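Local coordinates for protein membrane-bound lytic murein transglycosylase A (Burkholderia pseudomallei, PDB 6QK4) that probably cleaves the MurNAc-GlcNAc glycosidic linkage of peptidoglycan, with formation of a 1,6-anhydro bond in the MurNAc residue, at residues A[142-147]-A[239-244]; A[154-159]-A[173-178]; A[160-165]-A[227-232]. One frame throughout, in Å; residues are numbered along the deposited sequence.

Contact 1: residues A[142-147]-A[239-244]; sequences AQLMRS and FVFFRE
L144 and F239 each set CG trans to their own backbone N (chi1 -169° and -159°), which carries the leucine branch and the phenyl ring into the gap between helix 141-147 and the start of strand 240-244. One methyl does most of the work: L144 CD2 lies 3.8 Å from F239 CD2 and is about as close to the CB and CG of that residue. The same methyl stands 3.8 Å from F241 CZ, the far end of a ring that meets the leucine from the opposite direction. F239 CD2 lies over one face of the F241 ring, 3.7 Å above its plane and offset toward the rim. M145 comes in from the next helical position, folded at chi2 and chi3. Its SD lies 3.9 Å from F239 CE1 and 4.8 Å from the centroid of the F239 ring, an oblique Met-aromatic contact 53° off the normal. Y126 of strand 123-126 also packs on M145 and both phenyls, and W128 meets F241 edge-to-face. L144, F239 and F241 are buried, whereas M145 is an exposed residue. Between these two segments the link is therefore apolar packing plus one sulfur-aromatic contact, with F239 just ahead of the strand, and it depends on close fit rather than on polar bonds.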
loop_
_atom_site.group_PDB
_atom_site.type_symbol
_atom_site.label_atom_id
_atom_site.label_comp_id
_atom_site.label_asym_id
_atom_site.label_seq_id
_atom_site.Cartn_x
_atom_site.Cartn_y
_atom_site.Cartn_z
ATOM N N ALA A 142 23.129 -16.056 -3.285
ATOM C CA ALA A 142 23.804 -16.610 -4.440
ATOM C C ALA A 142 24.208 -18.050 -4.187
ATOM O O ALA A 142 24.167 -18.867 -5.110
ATOM C CB ALA A 142 25.015 -15.754 -4.786
ATOM N N GLN A 143 24.549 -18.379 -2.938
ATOM C CA GLN A 143 24.981 -19.737 -2.619
ATOM C C GLN A 143 23.790 -20.605 -2.265
ATOM O O GLN A 143 23.776 -21.788 -2.597
ATOM C CB GLN A 143 25.985 -19.727 -1.471
ATOM C CG GLN A 143 27.429 -19.356 -1.937
ATOM C CD GLN A 143 27.538 -17.974 -2.569
ATOM O OE1 GLN A 143 28.005 -17.831 -3.717
ATOM N NE2 GLN A 143 27.155 -16.937 -1.814
ATOM N N LEU A 144 22.786 -20.015 -1.603
ATOM C CA LEU A 144 21.540 -20.720 -1.365
ATOM C C LEU A 144 20.956 -21.255 -2.672
ATOM O O LEU A 144 20.568 -22.432 -2.762
ATOM C CB LEU A 144 20.560 -19.763 -0.672
ATOM C CG LEU A 144 19.291 -20.317 -0.096
ATOM C CD1 LEU A 144 19.612 -21.355 0.928
ATOM C CD2 LEU A 144 18.588 -19.120 0.540
ATOM N N MET A 145 20.899 -20.398 -3.705
ATOM C CA MET A 145 20.360 -20.814 -4.992
ATOM C C MET A 145 21.229 -21.858 -5.679
ATOM O O MET A 145 20.715 -22.582 -6.534
ATOM C CB MET A 145 20.170 -19.617 -5.933
ATOM C CG MET A 145 19.097 -18.570 -5.473
ATOM S SD MET A 145 17.471 -19.239 -5.804
ATOM C CE MET A 145 17.623 -19.725 -7.525
ATOM N N ARG A 146 22.522 -21.963 -5.321
ATOM C CA ARG A 146 23.423 -22.875 -5.996
ATOM C C ARG A 146 23.639 -24.170 -5.242
ATOM O O ARG A 146 24.101 -25.148 -5.841
ATOM C CB ARG A 146 24.780 -22.185 -6.232
ATOM C CG ARG A 146 24.667 -21.032 -7.243
ATOM C CD ARG A 146 25.922 -20.214 -7.462
ATOM N NE ARG A 146 25.879 -19.461 -8.720
ATOM C CZ ARG A 146 25.198 -18.313 -8.877
ATOM N NH1 ARG A 146 24.540 -17.742 -7.845
ATOM N NH2 ARG A 146 25.231 -17.711 -10.065
ATOM N N SER A 147 23.341 -24.194 -3.952
ATOM C CA SER A 147 23.590 -25.390 -3.129
ATOM C C SER A 147 22.708 -26.593 -3.505
ATOM O O SER A 147 23.085 -27.740 -3.222
ATOM C CB SER A 147 23.382 -25.035 -1.648
ATOM O OG SER A 147 22.008 -24.800 -1.379
ATOM N N PHE A 239 17.549 -13.288 1.249
ATOM C CA PHE A 239 16.624 -14.190 0.552
ATOM C C PHE A 239 15.392 -14.453 1.415
ATOM O O PHE A 239 15.508 -14.953 2.539
ATOM C CB PHE A 239 17.286 -15.535 0.184
ATOM C CG PHE A 239 16.570 -16.251 -0.915
ATOM C CD1 PHE A 239 16.849 -15.934 -2.250
ATOM C CD2 PHE A 239 15.567 -17.161 -0.630
ATOM C CE1 PHE A 239 16.157 -16.585 -3.279
ATOM C CE2 PHE A 239 14.849 -17.797 -1.641
ATOM C CZ PHE A 239 15.138 -17.489 -2.970
ATOM N N VAL A 240 14.199 -14.214 0.861
ATOM C CA VAL A 240 12.960 -14.320 1.616
ATOM C C VAL A 240 12.144 -15.486 1.088
ATOM O O VAL A 240 12.031 -15.677 -0.126
ATOM C CB VAL A 240 12.185 -12.993 1.520
ATOM C CG1 VAL A 240 10.769 -13.101 2.121
ATOM C CG2 VAL A 240 13.021 -11.856 2.126
ATOM N N PHE A 241 11.577 -16.268 2.009
ATOM C CA PHE A 241 10.736 -17.412 1.721
ATOM C C PHE A 241 9.283 -17.045 1.960
ATOM O O PHE A 241 8.978 -16.029 2.580
ATOM C CB PHE A 241 11.107 -18.590 2.604
ATOM C CG PHE A 241 12.537 -19.006 2.448
ATOM C CD1 PHE A 241 12.896 -19.833 1.404
ATOM C CD2 PHE A 241 13.507 -18.514 3.307
ATOM C CE1 PHE A 241 14.237 -20.232 1.237
ATOM C CE2 PHE A 241 14.829 -18.888 3.159
ATOM C CZ PHE A 241 15.196 -19.753 2.122
ATOM N N PHE A 242 8.398 -17.894 1.467
ATOM C CA PHE A 242 6.969 -17.596 1.469
ATOM C C PHE A 242 6.161 -18.780 1.978
ATOM O O PHE A 242 6.587 -19.938 1.920
ATOM C CB PHE A 242 6.478 -17.242 0.057
ATOM C CG PHE A 242 7.105 -16.003 -0.478
ATOM C CD1 PHE A 242 6.587 -14.756 -0.120
ATOM C CD2 PHE A 242 8.215 -16.060 -1.301
ATOM C CE1 PHE A 242 7.198 -13.565 -0.605
ATOM C CE2 PHE A 242 8.832 -14.888 -1.800
ATOM C CZ PHE A 242 8.327 -13.653 -1.452
ATOM N N ARG A 243 4.961 -18.464 2.455
ATOM C CA ARG A 243 3.944 -19.445 2.773
ATOM C C ARG A 243 2.679 -19.067 2.011
ATOM O O ARG A 243 2.409 -17.880 1.797
ATOM C CB ARG A 243 3.715 -19.506 4.301
ATOM C CG ARG A 243 2.555 -18.690 4.843
ATOM C CD ARG A 243 2.514 -18.743 6.383
ATOM N NE ARG A 243 1.441 -17.932 6.972
ATOM C CZ ARG A 243 1.631 -16.770 7.594
ATOM N NH1 ARG A 243 2.855 -16.267 7.698
ATOM N NH2 ARG A 243 0.600 -16.105 8.105
ATOM N N GLU A 244 1.942 -20.081 1.543
ATOM C CA GLU A 244 0.616 -19.855 0.978
ATOM C C GLU A 244 -0.366 -19.542 2.088
ATOM O O GLU A 244 -0.389 -20.216 3.125
ATOM C CB GLU A 244 0.110 -21.078 0.213
ATOM C CG GLU A 244 -1.319 -20.883 -0.341
ATOM C CD GLU A 244 -1.647 -21.795 -1.530
ATOM O OE1 GLU A 244 -0.989 -22.838 -1.698
ATOM O OE2 GLU A 244 -2.559 -21.454 -2.316
#

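Contact 2: residues A[154-159]-A[173-178]; sequences ELVWVD and GRVVLD
V156 and L177 make the tight point of this contact, with V156 CG2 pressed to 3.4 Å from L177 CD2, closer than carbons usually pack. The valine methyl reaches it because CG2 lies trans to the backbone N (chi1 65° for CG1), while the leucine sends CD2 obliquely across from the other strand. V175 is the second knob. Its CG1 lies beside the dip between V156 CG2 and V158 CG1, two residues apart on strand 154-158, and touches V158 CG1 at 4.1 Å and V156 CG2 at a looser 4.4 Å. V156 CG2 thus meets both L177 CD2 and V175 CG1, whereas V158 CG1 comes to V175 from another direction, the two valines crossing at about a right angle. The strand axes come within 8.8 Å and run 69° apart, too far and too steep for pairing; between these two strands the contact is made by side chains. Strands 154-158 and 173-177 both pair with strand 101-114, one antiparallel and one parallel, and the aliphatic layer between them is consistent with the beta-barrel insert domain, related to ribosomal protein L25, known from MltA relatives.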
loop_
_atom_site.group_PDB
_atom_site.type_symbol
_atom_site.label_atom_id
_atom_site.label_comp_id
_atom_site.label_asym_id
_atom_site.label_seq_id
_atom_site.Cartn_x
_atom_site.Cartn_y
_atom_site.Cartn_z
ATOM N N GLU A 154 9.738 -25.411 -4.281
ATOM C CA GLU A 154 9.080 -24.345 -5.027
ATOM C C GLU A 154 7.608 -24.267 -4.620
ATOM O O GLU A 154 6.937 -25.292 -4.446
ATOM C CB GLU A 154 9.239 -24.600 -6.536
ATOM C CG GLU A 154 10.681 -24.624 -7.048
ATOM C CD GLU A 154 11.325 -26.002 -6.932
ATOM O OE1 GLU A 154 10.633 -26.911 -6.437
ATOM O OE2 GLU A 154 12.515 -26.150 -7.303
ATOM N N LEU A 155 7.105 -23.047 -4.411
ATOM C CA LEU A 155 5.715 -22.828 -4.051
ATOM C C LEU A 155 4.865 -22.552 -5.299
ATOM O O LEU A 155 3.753 -23.097 -5.413
ATOM C CB LEU A 155 5.634 -21.677 -3.034
ATOM C CG LEU A 155 4.272 -21.199 -2.565
ATOM C CD1 LEU A 155 3.487 -22.368 -1.921
ATOM C CD2 LEU A 155 4.360 -19.958 -1.616
ATOM N N VAL A 156 5.418 -21.814 -6.248
ATOM C CA VAL A 156 4.720 -21.398 -7.459
ATOM C C VAL A 156 5.766 -20.776 -8.380
ATOM O O VAL A 156 6.868 -20.398 -7.930
ATOM C CB VAL A 156 3.587 -20.404 -7.080
ATOM C CG1 VAL A 156 4.172 -19.102 -6.505
ATOM C CG2 VAL A 156 2.696 -20.096 -8.246
ATOM N N TRP A 157 5.442 -20.662 -9.670
ATOM C CA TRP A 157 6.372 -20.140 -10.665
ATOM C C TRP A 157 5.840 -18.848 -11.290
ATOM O O TRP A 157 4.729 -18.835 -11.810
ATOM C CB TRP A 157 6.629 -21.185 -11.761
ATOM C CG TRP A 157 7.183 -22.456 -11.212
ATOM C CD1 TRP A 157 6.481 -23.495 -10.620
ATOM C CD2 TRP A 157 8.547 -22.819 -11.176
ATOM N NE1 TRP A 157 7.356 -24.486 -10.231
ATOM C CE2 TRP A 157 8.631 -24.096 -10.566
ATOM C CE3 TRP A 157 9.726 -22.189 -11.607
ATOM C CZ2 TRP A 157 9.846 -24.744 -10.375
ATOM C CZ3 TRP A 157 10.930 -22.841 -11.424
ATOM C CH2 TRP A 157 10.984 -24.105 -10.814
ATOM N N VAL A 158 6.648 -17.775 -11.279
ATOM C CA VAL A 158 6.142 -16.512 -11.796
ATOM C C VAL A 158 6.894 -16.080 -13.066
ATOM O O VAL A 158 7.826 -16.742 -13.541
ATOM C CB VAL A 158 6.156 -15.412 -10.689
ATOM C CG1 VAL A 158 5.344 -15.841 -9.488
ATOM C CG2 VAL A 158 7.636 -15.064 -10.226
ATOM N N ASP A 159 6.444 -14.936 -13.591
ATOM C CA ASP A 159 6.635 -14.333 -14.903
ATOM C C ASP A 159 7.959 -13.617 -15.053
ATOM O O ASP A 159 8.458 -13.446 -16.175
ATOM C CB ASP A 159 5.553 -13.240 -15.052
ATOM C CG ASP A 159 4.835 -13.353 -16.289
ATOM O OD1 ASP A 159 5.167 -14.300 -17.027
ATOM O OD2 ASP A 159 3.981 -12.505 -16.546
ATOM N N GLY A 173 2.119 -10.838 -0.944
ATOM C CA GLY A 173 1.430 -10.306 -2.117
ATOM C C GLY A 173 0.536 -11.367 -2.717
ATOM O O GLY A 173 0.220 -12.368 -2.068
ATOM N N ARG A 174 0.120 -11.142 -3.948
ATOM C CA ARG A 174 -0.826 -12.058 -4.565
ATOM C C ARG A 174 -0.311 -12.475 -5.940
ATOM O O ARG A 174 0.337 -11.699 -6.646
ATOM C CB ARG A 174 -2.224 -11.418 -4.650
ATOM C CG ARG A 174 -2.787 -11.310 -6.016
ATOM C CD ARG A 174 -3.960 -10.354 -6.055
ATOM N NE ARG A 174 -4.364 -9.832 -4.758
ATOM C CZ ARG A 174 -5.564 -9.298 -4.551
ATOM N NH1 ARG A 174 -6.431 -9.236 -5.559
ATOM N NH2 ARG A 174 -5.900 -8.823 -3.356
ATOM N N VAL A 175 -0.567 -13.726 -6.303
ATOM C CA VAL A 175 -0.114 -14.272 -7.580
ATOM C C VAL A 175 -1.347 -14.690 -8.381
ATOM O O VAL A 175 -2.107 -15.567 -7.950
ATOM C CB VAL A 175 0.835 -15.466 -7.377
ATOM C CG1 VAL A 175 1.352 -15.944 -8.746
ATOM C CG2 VAL A 175 2.019 -15.041 -6.493
ATOM N N VAL A 176 -1.565 -14.033 -9.514
ATOM C CA VAL A 176 -2.648 -14.413 -10.413
ATOM C C VAL A 176 -2.151 -15.602 -11.222
ATOM O O VAL A 176 -1.168 -15.473 -11.952
ATOM C CB VAL A 176 -3.033 -13.249 -11.330
ATOM C CG1 VAL A 176 -4.042 -13.716 -12.349
ATOM C CG2 VAL A 176 -3.582 -12.098 -10.492
ATOM N N LEU A 177 -2.795 -16.764 -11.052
ATOM C CA LEU A 177 -2.317 -17.996 -11.689
ATOM C C LEU A 177 -3.002 -18.242 -13.026
ATOM O O LEU A 177 -4.138 -17.809 -13.250
ATOM C CB LEU A 177 -2.548 -19.218 -10.806
ATOM C CG LEU A 177 -1.860 -19.218 -9.443
ATOM C CD1 LEU A 177 -2.392 -20.361 -8.581
ATOM C CD2 LEU A 177 -0.358 -19.326 -9.609
ATOM N N ASP A 178 -2.324 -19.013 -13.889
ATOM C CA ASP A 178 -2.832 -19.227 -15.241
ATOM C C ASP A 178 -4.055 -20.130 -15.244
ATOM O O ASP A 178 -4.744 -20.198 -16.267
ATOM C CB ASP A 178 -1.744 -19.791 -16.161
ATOM C CG ASP A 178 -1.270 -21.190 -15.746
ATOM O OD1 ASP A 178 -1.581 -21.645 -14.623
ATOM O OD2 ASP A 178 -0.568 -21.822 -16.552
#

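Contact 3: residues A[160-165]-A[227-232]; sequences DPIEAF and SRVDAL
V229, with the largest buried surface of the contact, offers a single methyl to two residues at the start of helix 161-170. Its CG1, trans to the backbone N (chi1 174°), lies 4.2 Å from P161 CG and likewise 4.2 Å from I162 CD1. The two partners reach that methyl from different directions, P161 CG and I162 CD1 being 5.2 Å apart, so V229 CG1 faces the notch between them. I162 buries the next most. Its CB does not aim straight at the other helix, but a chain turned at both chi1 (-54°) and chi2 (-71°) delivers CD1 to the valine. P161, first residue of the helix, offers the CG corner of its pyrrolidine ring. The residue before it, D160, is the N-cap: OD1 accepts from E163 N at 2.9 Å with a fairly straight bond, and from I162 N at 2.7 Å in a bent, weak one. The acid thus caps E163 N well and I162 N only weakly, and the helix begins right beside the contact. Here the helix following strand 154-158 in the insert domain meets the N-terminal end of helix 229-234, part of a helical group that also includes helices 198-204 and 215-224. L233 of helix 229-234 packs on P161, I162 and F165, extending the apolar surface that V229 begins, and A222 of helix 215-224 touches V229. K219 of the same helix packs on I162, and Y123 of strand 123-126 on P161. L232 packs on I198, W201, L202 and W221.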
loop_
_atom_site.group_PDB
_atom_site.type_symbol
_atom_site.label_atom_id
_atom_site.label_comp_id
_atom_site.label_asym_id
_atom_site.label_seq_id
_atom_site.Cartn_x
_atom_site.Cartn_y
_atom_site.Cartn_z
ATOM N N ASP A 160 8.508 -13.135 -13.941
ATOM C CA ASP A 160 9.519 -12.109 -14.012
ATOM C C ASP A 160 10.402 -12.225 -12.771
ATOM O O ASP A 160 9.865 -12.304 -11.651
ATOM C CB ASP A 160 8.846 -10.738 -14.066
ATOM C CG ASP A 160 9.821 -9.634 -14.332
ATOM O OD1 ASP A 160 10.636 -9.347 -13.444
ATOM O OD2 ASP A 160 9.787 -9.087 -15.453
ATOM N N PRO A 161 11.727 -12.209 -12.919
ATOM C CA PRO A 161 12.605 -12.413 -11.746
ATOM C C PRO A 161 12.740 -11.121 -10.948
ATOM O O PRO A 161 12.982 -11.177 -9.735
ATOM C CB PRO A 161 13.936 -12.871 -12.369
ATOM C CG PRO A 161 13.945 -12.244 -13.719
ATOM C CD PRO A 161 12.473 -12.229 -14.183
ATOM N N ILE A 162 12.556 -9.976 -11.615
ATOM C CA ILE A 162 12.564 -8.678 -10.925
ATOM C C ILE A 162 11.318 -8.517 -10.060
ATOM O O ILE A 162 11.402 -8.093 -8.900
ATOM C CB ILE A 162 12.687 -7.505 -11.925
ATOM C CG1 ILE A 162 13.897 -7.678 -12.852
ATOM C CG2 ILE A 162 12.718 -6.153 -11.179
ATOM C CD1 ILE A 162 15.218 -7.494 -12.170
ATOM N N GLU A 163 10.140 -8.877 -10.589
ATOM C CA GLU A 163 8.945 -8.903 -9.749
ATOM C C GLU A 163 9.084 -9.854 -8.562
ATOM O O GLU A 163 8.615 -9.541 -7.465
ATOM C CB GLU A 163 7.718 -9.279 -10.574
ATOM C CG GLU A 163 7.465 -8.313 -11.710
ATOM C CD GLU A 163 6.215 -8.615 -12.527
ATOM O OE1 GLU A 163 5.305 -9.292 -12.030
ATOM O OE2 GLU A 163 6.150 -8.135 -13.688
ATOM N N ALA A 164 9.661 -11.047 -8.776
ATOM C CA ALA A 164 9.874 -11.976 -7.671
ATOM C C ALA A 164 10.755 -11.349 -6.596
ATOM O O ALA A 164 10.482 -11.461 -5.397
ATOM C CB ALA A 164 10.532 -13.269 -8.199
ATOM N N PHE A 165 11.826 -10.697 -7.025
ATOM C CA PHE A 165 12.731 -10.009 -6.119
ATOM C C PHE A 165 12.001 -8.967 -5.295
ATOM O O PHE A 165 12.215 -8.862 -4.085
ATOM C CB PHE A 165 13.828 -9.355 -6.946
ATOM C CG PHE A 165 14.883 -8.688 -6.145
ATOM C CD1 PHE A 165 14.726 -7.358 -5.717
ATOM C CD2 PHE A 165 16.073 -9.383 -5.835
ATOM C CE1 PHE A 165 15.740 -6.706 -4.988
ATOM C CE2 PHE A 165 17.120 -8.731 -5.117
ATOM C CZ PHE A 165 16.946 -7.405 -4.707
ATOM N N SER A 227 21.598 -11.041 -19.850
ATOM C CA SER A 227 22.675 -11.890 -19.364
ATOM C C SER A 227 23.371 -11.323 -18.130
ATOM O O SER A 227 24.304 -11.954 -17.615
ATOM C CB SER A 227 23.695 -12.110 -20.484
ATOM O OG SER A 227 24.433 -10.927 -20.781
ATOM N N ARG A 228 22.953 -10.152 -17.647
ATOM C CA ARG A 228 23.470 -9.607 -16.398
ATOM C C ARG A 228 22.469 -9.702 -15.246
ATOM O O ARG A 228 22.805 -9.325 -14.108
ATOM C CB ARG A 228 23.855 -8.147 -16.595
ATOM C CG ARG A 228 25.113 -7.956 -17.470
ATOM C CD ARG A 228 25.901 -6.809 -16.879
ATOM N NE ARG A 228 25.903 -5.615 -17.691
ATOM C CZ ARG A 228 26.275 -4.422 -17.231
ATOM N NH1 ARG A 228 26.618 -4.277 -15.940
ATOM N NH2 ARG A 228 26.274 -3.375 -18.064
ATOM N N VAL A 229 21.245 -10.170 -15.504
ATOM C CA VAL A 229 20.208 -10.036 -14.477
ATOM C C VAL A 229 20.530 -10.916 -13.278
ATOM O O VAL A 229 20.412 -10.486 -12.122
ATOM C CB VAL A 229 18.819 -10.361 -15.054
ATOM C CG1 VAL A 229 17.753 -10.373 -13.937
ATOM C CG2 VAL A 229 18.438 -9.344 -16.093
ATOM N N ASP A 230 20.941 -12.165 -13.528
ATOM C CA ASP A 230 21.152 -13.069 -12.401
ATOM C C ASP A 230 22.212 -12.524 -11.455
ATOM O O ASP A 230 22.041 -12.564 -10.222
ATOM C CB ASP A 230 21.562 -14.458 -12.891
ATOM C CG ASP A 230 20.374 -15.296 -13.353
ATOM O OD1 ASP A 230 19.223 -14.813 -13.277
ATOM O OD2 ASP A 230 20.611 -16.437 -13.803
ATOM N N ALA A 231 23.323 -12.039 -12.020
ATOM C CA ALA A 231 24.399 -11.463 -11.206
ATOM C C ALA A 231 23.949 -10.218 -10.449
ATOM O O ALA A 231 24.406 -9.979 -9.323
ATOM C CB ALA A 231 25.617 -11.133 -12.074
ATOM N N LEU A 232 23.062 -9.409 -11.029
ATOM C CA LEU A 232 22.579 -8.250 -10.279
ATOM C C LEU A 232 21.792 -8.690 -9.058
ATOM O O LEU A 232 21.989 -8.174 -7.945
ATOM C CB LEU A 232 21.712 -7.362 -11.176
ATOM C CG LEU A 232 20.979 -6.153 -10.536
ATOM C CD1 LEU A 232 21.931 -5.132 -9.867
ATOM C CD2 LEU A 232 20.048 -5.486 -11.587
#

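The three contacts all fall within the MltA-specific insert domain, on one side of the chain's centre, their centres 20 to 25 Å from the centre of the chain and 14 to 16 Å from one another. Contact 1 closes a chain loop in which contacts 2 and 3 are nested, and these two alternate along the sequence. Contact 2 touches both neighbours: L155 CD2 packs 3.8 Å from F242 CB of contact 1, and V158 CG2 lies 4.0 Å from A164 CB of contact 3. Contacts 1 and 3 stay about 5 Å apart at their nearest atoms. In E. coli MltA, glycan binds in the groove between this domain and the double-psi beta-barrel domain; the three contacts appear to be packing.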